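Local coordinates for chromosome replication initiation protein (Geobacillus kaustophilus, PDB 2VN2) that probably takes part in initiating chromosome replication within the primosome, and is represented here by its N-terminal domain, which binds magnesium, at residues A[110-113]-A[114-118]; A[72-75]-A[76-80]; A[42-45]-A[46-49]. All coordinates share one frame; numbering follows the deposited sequence.

All three contacts are local helix ends, each closed by a glycine with positive phi, met along the chain in the order 3, 2, 1. Contact 1, at the end of helix 100-116, holds the metal ligand Gln113. Contact 2, at the end of helix 65-77, does not touch contact 1: the nearest atoms of the two are about 12 Å apart, and the side chain of Met80 stays about 12 Å from a bound magnesium ion. Contact 3 ends helix 32-45 on the other side of the chain's centre, its centre about 33 Å from that of contact 1. Contacts 1 and 3 both meet the second subunit, whereas no other chain touches contact 2.

Contact 1: residues A[110-113]-A[114-118]; sequences LYTQ and AAQQG. With MG (magnesium ion), chain E.
Gln113 and Gln117 run side by side one helical turn apart, their amide planes turned 37° against each other, and a magnesium ion is held at the tip of the first. The ion is modelled 2.3 Å from both OE1 and NE2 of the Gln113 carboxamide; ligation by the nitrogen is doubtful, and which way round the amide lies is not certain. His24, Gln27 and His109 of the same chain complete the site. A bend of the Gln113 chain at chi2 (143°) helps bring the amide to the metal.

The backbone bonds are those of a last helical turn: Ala114 N to Leu110 O at 3.1 Å, then Ala115 N to Tyr111 O at 3.3 Å, Gln116 N to Thr112 O, and Gln117 N to Gln113 O at 3.2 Å. A Schellman motif ends helix 100-116 here. Gly118, with positive phi, is its C-prime residue; Glu119 N to Ala114 O is the outer bond, and a weak inner one links Gly118 N to Ala115 O.

CG of Gln116 comes close to the backbone, 3.1 Å from Thr112 O, and the methyl CG2 of Thr112 lies alongside the Gln116 amide, 3.8 Å from its CD. The hydroxyl of Thr112 turns back to the His108 carbonyl. Toward the second subunit, Leu110 packs on Trp9 and Ala114 on Lys5 of that chain.

Contact 2: residues A[72-75]-A[76-80]; sequences VRRL and LQKGM
Lys78 reaches back over Arg74 one turn earlier in the helix and places its ammonium above one face of the guanidinium. Lys78 NZ stands over the centre of that group, 3.7 Å from Arg74 CZ, while the aliphatic parts run past each other, with Lys78 CD 3.7 Å from Arg74 CG. Bends at chi2 (148°) and chi3 (135°) of the lysine fold it along its neighbour. Two positive groups so near would be expected to repel, but the lysine has partners of its own: NZ makes a salt bridge with Glu34 and a hydrogen bond to the carbonyl of Gly29, which probably offsets much of the cost.

Among the backbone bonds, Leu76 N to Val72 O, Gln77 N to Arg73 O and Lys78 N to Arg74 O, the last of 2.8 Å, continue the alpha-helical pattern and are all nearly straight. Then the helix closes in a Schellman motif: Met80 N reaches Leu75 O at 3.0 Å, and Gly79 N bonds to Leu76 O at 3.1 Å inside the turn. Gly79 supplies the positive phi (71°) at which the chain leaves the helix. The sequence belongs to the helix-turn-helix clan, and the turn leads from helix 65-77 into strand 82-83, half of a short antiparallel pair, an order consistent with the winged form of that fold.

The remaining contacts are apolar. Val72 CG1 meets Leu76 CD1 at 4.2 Å, the two side chains pointing the same way. Met80 instead crosses Leu75 at about a right angle, its CB lying 4.0 Å from Leu75 CD2. Leu75 also packs on Leu37 and Leu38 of helix 32-45, whereas Met80 meets Leu102 and Lys105 of helix 100-116.

Contact 3: residues A[42-45]-A[46-49]; sequences QSFF and EEGV
Glu46 and Gln42 lie side by side, one turn apart, and are joined twice. Glu46 N bonds to Gln42 O at 2.9 Å, and Gln42 NE2 donates to Glu46 OE2 at 2.7 Å along a nearly straight line (165°), on the syn side, though tilted 29° out of the carboxylate plane. The carboxylate oxygen lies close to the amide plane of Gln42, although the two flat groups are turned 58° apart. Gln42 is extended, with CG anti to the backbone N, which carries its amide out to the acid. The other oxygen, OE1, forms a salt bridge with Lys19 of the second subunit. With an alanine at Glu46, the Gln42 amide would probably be free to turn and that lysine of the neighbouring subunit would probably lose its acidic mate.

At Glu47 the amide donates to Phe44 O at 3.1 Å from above the carbonyl plane, and only weakly to Ser43 O. Gly48 N bonds to Phe45 O at 3.1 Å, closing a type I turn from Phe45 to Gly48; a CB here would jam against the preceding carbonyl oxygen. Val49 N then reaches Phe44 O at 2.7 Å, from the face opposite to Glu47 N, so that one oxygen is gripped by two donors. The Val49 side chain packs against the Phe44 ring, CB being 3.9 Å from Phe44 CD1, and Val49 O meets the edge of the Phe45 ring. Phe44 also receives Arg60 as a cation-pi partner. The paired bonds around a positive-phi Gly48 form the Schellman motif that terminates helix 32-45.

Contact 1: residues A[110-113]-A[114-118]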
ATOM      1  N   LEU A 110       1.855   4.404  21.297  1.00 29.84           N
ATOM      2  CA  LEU A 110       0.637   3.647  21.214  1.00 29.47           C
ATOM      3  C   LEU A 110       0.335   2.906  22.486  1.00 29.51           C
ATOM      4  O   LEU A 110      -0.833   2.730  22.831  1.00 26.34           O
ATOM      5  CB  LEU A 110       0.638   2.630  20.063  1.00 27.57           C
ATOM      6  CG  LEU A 110       0.722   3.199  18.648  1.00 28.89           C
ATOM      7  CD1 LEU A 110       1.104   2.165  17.590  1.00 26.50           C
ATOM      8  CD2 LEU A 110      -0.568   3.817  18.272  1.00 28.94           C
ATOM      9  N   TYR A 111       1.377   2.380  23.087  1.00 29.71           N
ATOM     10  CA  TYR A 111       1.273   1.644  24.310  1.00 33.12           C
ATOM     11  C   TYR A 111       0.772   2.464  25.527  1.00 32.23           C
ATOM     12  O   TYR A 111      -0.015   2.032  26.315  1.00 29.79           O
ATOM     13  CB  TYR A 111       2.625   1.076  24.679  1.00 37.47           C
ATOM     14  CG  TYR A 111       2.377  -0.266  25.207  1.00 44.31           C
ATOM     15  CD1 TYR A 111       1.861  -1.232  24.347  1.00 47.24           C
ATOM     16  CD2 TYR A 111       2.538  -0.576  26.565  1.00 47.67           C
ATOM     17  CE1 TYR A 111       1.551  -2.502  24.761  1.00 51.03           C
ATOM     18  CE2 TYR A 111       2.224  -1.876  27.024  1.00 50.32           C
ATOM     19  CZ  TYR A 111       1.732  -2.861  26.078  1.00 52.16           C
ATOM     20  OH  TYR A 111       1.378  -4.225  26.413  1.00 55.26           O
ATOM     21  N   THR A 112       1.326   3.631  25.652  1.00 33.82           N
ATOM     22  CA  THR A 112       0.964   4.642  26.648  1.00 35.98           C
ATOM     23  C   THR A 112      -0.429   5.162  26.423  1.00 35.95           C
ATOM     24  O   THR A 112      -1.178   5.182  27.363  1.00 37.84           O
ATOM     25  CB  THR A 112       2.048   5.760  26.593  1.00 37.53           C
ATOM     26  OG1 THR A 112       3.284   5.173  27.015  1.00 35.38           O
ATOM     27  CG2 THR A 112       1.666   7.046  27.415  1.00 37.83           C
ATOM     28  N   GLN A 113      -0.818   5.518  25.192  1.00 35.42           N
ATOM     29  CA  GLN A 113      -2.228   5.851  24.882  1.00 33.79           C
ATOM     30  C   GLN A 113      -3.217   4.718  25.244  1.00 33.90           C
ATOM     31  O   GLN A 113      -4.327   5.008  25.643  1.00 35.53           O
ATOM     32  CB  GLN A 113      -2.337   6.172  23.377  1.00 33.55           C
ATOM     33  CG  GLN A 113      -3.312   7.291  22.748  1.00 33.34           C
ATOM     34  CD  GLN A 113      -2.623   8.080  21.483  1.00 34.86           C
ATOM     35  OE1 GLN A 113      -2.375   7.587  20.326  1.00 22.73           O
ATOM     36  NE2 GLN A 113      -2.328   9.362  21.775  1.00 37.08           N
ATOM     37  N   ALA A 114      -2.869   3.437  25.014  1.00 31.49           N
ATOM     38  CA  ALA A 114      -3.744   2.297  25.248  1.00 30.40           C
ATOM     39  C   ALA A 114      -4.071   2.204  26.782  1.00 31.60           C
ATOM     40  O   ALA A 114      -5.246   2.034  27.157  1.00 31.32           O
ATOM     41  CB  ALA A 114      -3.078   0.992  24.767  1.00 28.94           C
ATOM     42  N   ALA A 115      -3.035   2.307  27.600  1.00 29.62           N
ATOM     43  CA  ALA A 115      -3.081   2.191  29.026  1.00 32.53           C
ATOM     44  C   ALA A 115      -3.848   3.284  29.733  1.00 34.67           C
ATOM     45  O   ALA A 115      -4.518   3.001  30.745  1.00 36.12           O
ATOM     46  CB  ALA A 115      -1.673   2.156  29.549  1.00 30.95           C
ATOM     47  N   GLN A 116      -3.765   4.509  29.187  1.00 37.14           N
ATOM     48  CA  GLN A 116      -4.408   5.737  29.645  1.00 37.95           C
ATOM     49  C   GLN A 116      -5.847   5.785  29.214  1.00 39.31           C
ATOM     50  O   GLN A 116      -6.689   6.503  29.841  1.00 38.64           O
ATOM     51  CB  GLN A 116      -3.634   6.968  29.131  1.00 38.93           C
ATOM     52  CG  GLN A 116      -2.210   6.935  29.759  1.00 38.79           C
ATOM     53  CD  GLN A 116      -1.291   8.166  29.537  1.00 40.58           C
ATOM     54  OE1 GLN A 116      -1.482   9.004  28.600  1.00 39.31           O
ATOM     55  NE2 GLN A 116      -0.223   8.261  30.435  1.00 39.31           N
ATOM     56  N   GLN A 117      -6.179   4.997  28.206  1.00 39.53           N
ATOM     57  CA  GLN A 117      -7.579   4.795  27.901  1.00 41.96           C
ATOM     58  C   GLN A 117      -8.102   3.497  28.492  1.00 42.39           C
ATOM     59  O   GLN A 117      -9.167   3.081  28.164  1.00 41.72           O
ATOM     60  CB  GLN A 117      -7.827   4.856  26.428  1.00 43.16           C
ATOM     61  CG  GLN A 117      -7.708   6.265  25.901  1.00 47.74           C
ATOM     62  CD  GLN A 117      -7.554   6.306  24.373  1.00 51.07           C
ATOM     63  OE1 GLN A 117      -8.315   5.618  23.646  1.00 51.06           O
ATOM     64  NE2 GLN A 117      -6.527   7.071  23.874  1.00 50.43           N
ATOM     65  N   GLY A 118      -7.353   2.882  29.390  1.00 43.89           N
ATOM     66  CA  GLY A 118      -7.762   1.631  30.009  1.00 46.77           C
ATOM     67  C   GLY A 118      -8.014   0.519  28.994  1.00 49.98           C
ATOM     68  O   GLY A 118      -8.896  -0.319  29.192  1.00 50.06           O
TER
HETATM   69 MG    MG E1120      -1.443   9.548  19.636  1.00 35.19          MG

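Contact 2: residues A[72-75]-A[76-80]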
ATOM      1  N   VAL A  72      17.470  15.578   7.653  1.00 24.19           N
ATOM      2  CA  VAL A  72      18.003  14.192   7.947  1.00 25.80           C
ATOM      3  C   VAL A  72      18.800  14.234   9.230  1.00 29.09           C
ATOM      4  O   VAL A  72      18.529  13.454  10.185  1.00 29.59           O
ATOM      5  CB  VAL A  72      18.875  13.662   6.837  1.00 25.06           C
ATOM      6  CG1 VAL A  72      19.449  12.317   7.211  1.00 21.80           C
ATOM      7  CG2 VAL A  72      18.047  13.694   5.352  1.00 21.30           C
ATOM      8  N   ARG A  73      19.705  15.216   9.337  1.00 30.52           N
ATOM      9  CA  ARG A  73      20.359  15.513  10.628  1.00 33.05           C
ATOM     10  C   ARG A  73      19.387  15.627  11.842  1.00 31.87           C
ATOM     11  O   ARG A  73      19.608  14.968  12.857  1.00 30.78           O
ATOM     12  CB  ARG A  73      21.253  16.770  10.466  1.00 37.49           C
ATOM     13  CG  ARG A  73      22.276  16.988  11.568  1.00 45.04           C
ATOM     14  CD  ARG A  73      23.488  17.995  11.196  1.00 50.95           C
ATOM     15  NE  ARG A  73      24.134  17.823   9.851  1.00 55.85           N
ATOM     16  CZ  ARG A  73      24.519  18.854   9.075  1.00 58.04           C
ATOM     17  NH1 ARG A  73      25.101  18.675   7.869  1.00 58.68           N
ATOM     18  NH2 ARG A  73      24.307  20.098   9.514  1.00 59.56           N
ATOM     19  N   ARG A  74      18.339  16.450  11.738  1.00 30.28           N
ATOM     20  CA  ARG A  74      17.341  16.615  12.844  1.00 31.82           C
ATOM     21  C   ARG A  74      16.554  15.307  13.127  1.00 30.42           C
ATOM     22  O   ARG A  74      16.237  15.020  14.293  1.00 31.06           O
ATOM     23  CB  ARG A  74      16.400  17.865  12.611  1.00 33.87           C
ATOM     24  CG  ARG A  74      15.199  18.049  13.644  1.00 39.81           C
ATOM     25  CD  ARG A  74      15.090  19.529  14.408  1.00 44.49           C
ATOM     26  NE  ARG A  74      13.909  19.792  15.344  1.00 48.34           N
ATOM     27  CZ  ARG A  74      12.776  20.490  15.078  1.00 47.97           C
ATOM     28  NH1 ARG A  74      12.572  21.038  13.886  1.00 48.78           N
ATOM     29  NH2 ARG A  74      11.815  20.593  16.005  1.00 46.73           N
ATOM     30  N   LEU A  75      16.250  14.511  12.087  1.00 29.10           N
ATOM     31  CA  LEU A  75      15.617  13.182  12.313  1.00 29.64           C
ATOM     32  C   LEU A  75      16.583  12.186  13.061  1.00 29.57           C
ATOM     33  O   LEU A  75      16.082  11.373  13.870  1.00 27.85           O
ATOM     34  CB  LEU A  75      15.178  12.504  10.979  1.00 28.01           C
ATOM     35  CG  LEU A  75      13.960  13.170  10.291  1.00 29.71           C
ATOM     36  CD1 LEU A  75      13.832  12.593   8.887  1.00 26.08           C
ATOM     37  CD2 LEU A  75      12.682  12.922  11.096  1.00 28.12           C
ATOM     38  N   LEU A  76      17.887  12.193  12.697  1.00 28.49           N
ATOM     39  CA  LEU A  76      18.960  11.393  13.389  1.00 31.31           C
ATOM     40  C   LEU A  76      18.993  11.791  14.839  1.00 33.33           C
ATOM     41  O   LEU A  76      18.937  10.930  15.763  1.00 34.58           O
ATOM     42  CB  LEU A  76      20.399  11.577  12.772  1.00 27.72           C
ATOM     43  CG  LEU A  76      20.603  10.883  11.419  1.00 28.15           C
ATOM     44  CD1 LEU A  76      21.754  11.375  10.586  1.00 27.29           C
ATOM     45  CD2 LEU A  76      20.581   9.361  11.471  1.00 25.13           C
ATOM     46  N   GLN A  77      19.013  13.094  15.057  1.00 34.11           N
ATOM     47  CA  GLN A  77      18.928  13.551  16.461  1.00 36.29           C
ATOM     48  C   GLN A  77      17.674  13.347  17.219  1.00 36.07           C
ATOM     49  O   GLN A  77      17.738  12.952  18.365  1.00 36.87           O
ATOM     50  CB  GLN A  77      19.567  14.929  16.719  1.00 39.01           C
ATOM     51  CG  GLN A  77      18.761  16.127  16.664  1.00 42.76           C
ATOM     52  CD  GLN A  77      19.652  17.282  16.096  1.00 44.82           C
ATOM     53  OE1 GLN A  77      20.885  17.094  15.862  1.00 44.95           O
ATOM     54  NE2 GLN A  77      19.018  18.439  15.792  1.00 44.72           N
ATOM     55  N   LYS A  78      16.500  13.548  16.620  1.00 35.69           N
ATOM     56  CA  LYS A  78      15.275  13.137  17.371  1.00 34.18           C
ATOM     57  C   LYS A  78      15.209  11.615  17.565  1.00 32.26           C
ATOM     58  O   LYS A  78      14.359  11.169  18.240  1.00 33.59           O
ATOM     59  CB  LYS A  78      13.991  13.655  16.718  1.00 34.29           C
ATOM     60  CG  LYS A  78      13.863  15.177  16.611  1.00 35.12           C
ATOM     61  CD  LYS A  78      13.050  15.572  15.337  1.00 35.20           C
ATOM     62  CE  LYS A  78      12.013  16.627  15.618  1.00 35.13           C
ATOM     63  NZ  LYS A  78      11.375  17.121  14.385  1.00 34.51           N
ATOM     64  N   GLY A  79      16.068  10.813  16.954  1.00 31.51           N
ATOM     65  CA  GLY A  79      16.007   9.334  17.104  1.00 29.23           C
ATOM     66  C   GLY A  79      14.809   8.729  16.395  1.00 29.71           C
ATOM     67  O   GLY A  79      14.301   7.633  16.752  1.00 30.48           O
ATOM     68  N   MET A  80      14.404   9.381  15.320  1.00 27.87           N
ATOM     69  CA  MET A  80      13.439   8.786  14.322  1.00 27.16           C
ATOM     70  C   MET A  80      14.028   7.905  13.274  1.00 26.24           C
ATOM     71  O   MET A  80      13.379   7.023  12.781  1.00 28.26           O
ATOM     72  CB  MET A  80      12.570   9.871  13.680  1.00 26.69           C
ATOM     73  CG  MET A  80      11.722  10.659  14.751  1.00 26.43           C
ATOM     74  SD  MET A  80      10.460   9.729  15.552  1.00 21.51           S
ATOM     75  CE  MET A  80      10.545  10.819  16.937  1.00 27.12           C
TER

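Contact 3: residues A[42-45]-A[46-49]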
ATOM      1  N   GLN A  42      11.567   5.986   2.092  1.00 29.66           N
ATOM      2  CA  GLN A  42      10.993   4.624   1.885  1.00 32.59           C
ATOM      3  C   GLN A  42      11.043   4.218   0.397  1.00 32.96           C
ATOM      4  O   GLN A  42      11.436   3.123   0.018  1.00 33.37           O
ATOM      5  CB  GLN A  42       9.565   4.522   2.386  1.00 34.18           C
ATOM      6  CG  GLN A  42       9.003   3.085   2.302  1.00 39.62           C
ATOM      7  CD  GLN A  42       7.484   3.052   2.545  1.00 44.55           C
ATOM      8  OE1 GLN A  42       6.895   3.972   3.230  1.00 48.28           O
ATOM      9  NE2 GLN A  42       6.794   2.024   1.935  1.00 47.27           N
ATOM     10  N   SER A  43      10.683   5.172  -0.438  1.00 33.77           N
ATOM     11  CA  SER A  43      10.582   4.984  -1.877  1.00 34.08           C
ATOM     12  C   SER A  43      11.929   4.637  -2.549  1.00 33.34           C
ATOM     13  O   SER A  43      11.986   3.805  -3.448  1.00 33.92           O
ATOM     14  CB  SER A  43      10.023   6.292  -2.452  1.00 33.57           C
ATOM     15  OG  SER A  43       9.830   6.187  -3.836  1.00 36.57           O
ATOM     16  N   PHE A  44      12.977   5.344  -2.168  1.00 33.61           N
ATOM     17  CA  PHE A  44      14.396   4.966  -2.422  1.00 35.50           C
ATOM     18  C   PHE A  44      14.783   3.558  -1.908  1.00 36.84           C
ATOM     19  O   PHE A  44      15.422   2.801  -2.648  1.00 38.21           O
ATOM     20  CB  PHE A  44      15.357   6.024  -1.860  1.00 35.48           C
ATOM     21  CG  PHE A  44      15.566   7.213  -2.761  1.00 36.19           C
ATOM     22  CD1 PHE A  44      16.181   7.086  -3.995  1.00 38.55           C
ATOM     23  CD2 PHE A  44      15.165   8.459  -2.378  1.00 36.83           C
ATOM     24  CE1 PHE A  44      16.352   8.205  -4.845  1.00 38.57           C
ATOM     25  CE2 PHE A  44      15.342   9.600  -3.199  1.00 37.56           C
ATOM     26  CZ  PHE A  44      15.915   9.480  -4.401  1.00 38.59           C
ATOM     27  N   PHE A  45      14.435   3.201  -0.657  1.00 37.18           N
ATOM     28  CA  PHE A  45      14.723   1.841  -0.132  1.00 40.20           C
ATOM     29  C   PHE A  45      14.063   0.791  -1.045  1.00 41.95           C
ATOM     30  O   PHE A  45      14.586  -0.287  -1.232  1.00 42.66           O
ATOM     31  CB  PHE A  45      14.113   1.567   1.273  1.00 41.33           C
ATOM     32  CG  PHE A  45      14.614   2.477   2.374  1.00 43.40           C
ATOM     33  CD1 PHE A  45      15.815   3.243   2.211  1.00 43.17           C
ATOM     34  CD2 PHE A  45      13.931   2.517   3.583  1.00 43.76           C
ATOM     35  CE1 PHE A  45      16.248   4.021   3.174  1.00 42.58           C
ATOM     36  CE2 PHE A  45      14.370   3.281   4.585  1.00 44.12           C
ATOM     37  CZ  PHE A  45      15.524   4.042   4.383  1.00 44.95           C
ATOM     38  N   GLU A  46      12.845   1.082  -1.519  1.00 44.33           N
ATOM     39  CA  GLU A  46      12.091   0.122  -2.349  1.00 45.42           C
ATOM     40  C   GLU A  46      12.560   0.050  -3.773  1.00 46.28           C
ATOM     41  O   GLU A  46      12.199  -0.860  -4.439  1.00 47.31           O
ATOM     42  CB  GLU A  46      10.625   0.352  -2.271  1.00 44.33           C
ATOM     43  CG  GLU A  46      10.128   0.037  -0.953  1.00 42.63           C
ATOM     44  CD  GLU A  46       8.685   0.299  -0.937  1.00 44.33           C
ATOM     45  OE1 GLU A  46       8.156   0.388  -2.074  1.00 47.40           O
ATOM     46  OE2 GLU A  46       8.058   0.426   0.173  1.00 43.69           O
ATOM     47  N   GLU A  47      13.424   0.966  -4.178  1.00 47.15           N
ATOM     48  CA  GLU A  47      14.179   0.922  -5.423  1.00 48.45           C
ATOM     49  C   GLU A  47      15.588   0.367  -5.235  1.00 48.23           C
ATOM     50  O   GLU A  47      16.377   0.439  -6.175  1.00 48.90           O
ATOM     51  CB  GLU A  47      14.450   2.326  -5.958  1.00 49.86           C
ATOM     52  CG  GLU A  47      13.401   3.051  -6.714  1.00 53.31           C
ATOM     53  CD  GLU A  47      13.944   4.449  -7.028  1.00 57.66           C
ATOM     54  OE1 GLU A  47      13.164   5.442  -7.164  1.00 59.40           O
ATOM     55  OE2 GLU A  47      15.215   4.560  -7.078  1.00 58.76           O
ATOM     56  N   GLY A  48      15.912  -0.137  -4.033  1.00 47.70           N
ATOM     57  CA  GLY A  48      17.244  -0.625  -3.712  1.00 45.89           C
ATOM     58  C   GLY A  48      18.280   0.421  -3.244  1.00 45.84           C
ATOM     59  O   GLY A  48      19.437   0.035  -2.974  1.00 44.53           O
ATOM     60  N   VAL A  49      17.901   1.724  -3.147  1.00 44.74           N
ATOM     61  CA  VAL A  49      18.867   2.792  -2.757  1.00 43.19           C
ATOM     62  C   VAL A  49      18.705   2.969  -1.247  1.00 42.74           C
ATOM     63  O   VAL A  49      17.788   3.641  -0.763  1.00 42.54           O
ATOM     64  CB  VAL A  49      18.640   4.091  -3.583  1.00 43.72           C
ATOM     65  CG1 VAL A  49      19.527   5.278  -3.119  1.00 42.22           C
ATOM     66  CG2 VAL A  49      18.736   3.822  -5.200  1.00 42.36           C
TER